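Local coordinates for Atu0111 protein (Agrobacterium tumefaciens, PDB 2FSQ), which is of unknown function but belongs to the 2H clan, whose characterised members are largely phosphoesterases and RNA ligases, at residues P196-Q199 against A200-E204. Sequence-based numbering, arbitrary orientation.
Sequences PRWQ and AMLDE. With ACY (acetic acid), chain C.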
loop_
_atom_site.group_PDB
_atom_site.type_symbol
_atom_site.label_atom_id
_atom_site.label_comp_id
_atom_site.label_asym_id
_atom_site.label_seq_id
_atom_site.Cartn_x
_atom_site.Cartn_y
_atom_site.Cartn_z
ATOM N N PRO A 196 -15.192 17.844 7.924
ATOM C CA PRO A 196 -14.353 18.777 8.693
ATOM C C PRO A 196 -13.747 18.157 9.960
ATOM O O PRO A 196 -12.591 18.434 10.302
ATOM C CB PRO A 196 -15.324 19.921 9.034
ATOM C CG PRO A 196 -16.328 19.894 7.887
ATOM C CD PRO A 196 -16.538 18.402 7.664
ATOM N N ARG A 197 -14.480 17.280 10.626
ATOM C CA ARG A 197 -13.937 16.599 11.790
ATOM C C ARG A 197 -12.770 15.668 11.403
ATOM O O ARG A 197 -11.718 15.682 12.045
ATOM C CB ARG A 197 -15.057 15.824 12.514
ATOM C CG ARG A 197 -14.545 14.767 13.483
ATOM C CD ARG A 197 -15.585 14.182 14.447
ATOM N NE ARG A 197 -16.834 13.858 13.789
ATOM C CZ ARG A 197 -17.073 12.708 13.158
ATOM N NH1 ARG A 197 -16.137 11.760 13.094
ATOM N NH2 ARG A 197 -18.245 12.515 12.563
ATOM N N TRP A 198 -12.952 14.863 10.356
ATOM C CA TRP A 198 -11.846 14.040 9.878
ATOM C C TRP A 198 -10.644 14.901 9.510
ATOM O O TRP A 198 -9.520 14.548 9.839
ATOM C CB TRP A 198 -12.275 13.156 8.707
ATOM C CG TRP A 198 -12.853 11.866 9.174
ATOM C CD1 TRP A 198 -14.145 11.634 9.573
ATOM C CD2 TRP A 198 -12.163 10.615 9.301
ATOM N NE1 TRP A 198 -14.297 10.313 9.953
ATOM C CE2 TRP A 198 -13.092 9.670 9.808
ATOM C CE3 TRP A 198 -10.840 10.208 9.074
ATOM C CZ2 TRP A 198 -12.750 8.327 10.033
ATOM C CZ3 TRP A 198 -10.499 8.868 9.314
ATOM C CH2 TRP A 198 -11.451 7.952 9.803
ATOM N N GLN A 199 -10.863 16.011 8.813
ATOM C CA GLN A 199 -9.715 16.843 8.441
ATOM C C GLN A 199 -8.964 17.347 9.668
ATOM O O GLN A 199 -7.722 17.354 9.699
ATOM C CB GLN A 199 -10.111 18.026 7.580
ATOM C CG GLN A 199 -8.867 18.735 7.019
ATOM C CD GLN A 199 -8.027 17.821 6.137
ATOM O OE1 GLN A 199 -6.825 17.549 6.406
ATOM N NE2 GLN A 199 -8.650 17.329 5.089
ATOM N N ALA A 200 -9.704 17.772 10.684
ATOM C CA ALA A 200 -9.049 18.286 11.864
ATOM C C ALA A 200 -8.223 17.186 12.537
ATOM O O ALA A 200 -7.079 17.425 12.951
ATOM C CB ALA A 200 -10.091 18.852 12.821
HETATM N N MSE A 201 -8.781 15.977 12.626
HETATM C CA MSE A 201 -8.059 14.870 13.224
HETATM C C MSE A 201 -6.858 14.469 12.368
HETATM O O MSE A 201 -5.777 14.213 12.907
HETATM C CB MSE A 201 -8.980 13.668 13.461
HETATM C CG MSE A 201 -8.272 12.447 14.049
HETATM SE SE MSE A 201 -7.422 11.266 12.740
HETATM C CE MSE A 201 -9.043 10.438 12.031
ATOM N N LEU A 202 -7.028 14.428 11.044
ATOM C CA LEU A 202 -5.915 14.012 10.162
ATOM C C LEU A 202 -4.751 15.001 10.287
ATOM O O LEU A 202 -3.592 14.611 10.318
ATOM C CB LEU A 202 -6.378 13.912 8.708
ATOM C CG LEU A 202 -7.364 12.761 8.472
ATOM C CD1 LEU A 202 -8.108 12.931 7.152
ATOM C CD2 LEU A 202 -6.660 11.411 8.502
ATOM N N ASP A 203 -5.083 16.285 10.410
ATOM C CA ASP A 203 -4.059 17.323 10.548
ATOM C C ASP A 203 -3.291 17.109 11.842
ATOM O O ASP A 203 -2.049 17.106 11.862
ATOM C CB ASP A 203 -4.699 18.716 10.559
ATOM C CG ASP A 203 -5.194 19.161 9.194
ATOM O OD1 ASP A 203 -4.850 18.517 8.178
ATOM O OD2 ASP A 203 -5.953 20.163 9.149
ATOM N N GLU A 204 -4.025 16.902 12.925
ATOM C CA GLU A 204 -3.413 16.763 14.243
ATOM C C GLU A 204 -2.556 15.487 14.278
ATOM O O GLU A 204 -1.419 15.501 14.759
ATOM C CB GLU A 204 -4.503 16.746 15.329
ATOM C CG GLU A 204 -3.999 16.640 16.763
ATOM C CD GLU A 204 -5.105 16.830 17.775
ATOM O OE1 GLU A 204 -5.482 17.999 18.011
ATOM O OE2 GLU A 204 -5.565 15.815 18.349
HETATM C C ACY C . -19.761 15.881 12.704
HETATM O O ACY C . -18.912 15.965 13.625
HETATM O OXT ACY C . -19.927 14.850 12.022
HETATM C CH3 ACY C . -20.630 17.060 12.371
#
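Trp-198 and Met-201, a selenomethionine, run side by side from neighbouring turns of helix 195-212 and point the same way. The methyl CE of Met-201 touches the six-membered part of the indole, 3.5 Å from CZ3 of Trp-198. It approaches the ring obliquely. The Met-201 chain starts with CG opposite the backbone N (chi1 178°), and its bends at chi2 and chi3 carry CE back to the indole. Leu-202 comes to the same ring from another side. Its CD1 lies near the ring plane, at the edge, 4.3 Å from CE3 of Trp-198. Phe-190 meets the indole edge-to-face, Met-69 packs beside it, and Phe-66 of helix 54-67 touches both Met-201 and Leu-202.

The backbone repeats the alpha-helical i to i+4 pattern. Leu-202 N gives the shortest of these bonds, 2.8 Å to Trp-198 O. Asp-203 N bonds to Gln-199 O at 2.9 Å.

The Arg-197 chain bends at chi3, and its guanidinium comes to lie near the N-H end of the indole. It meets an acetic acid molecule, presumably ionised, edge-on and in plane. NE of Arg-197 donates to O of that molecule at 3.0 Å, and NH2 of Arg-197 donates to its OXT at 2.9 Å. The two bonds make a bidentate, in-plane pairing of guanidinium and carboxyl group. NH1 makes a salt bridge to Glu-71, whose OE1 also accepts a hydrogen bond from Trp-198 NE1.

Apolar and polar contacts thus meet at the indole. Glu-71 and the bound acetic acid, if ionised, would be expected to offset the arginine charge; the second is probably a crystallisation additive.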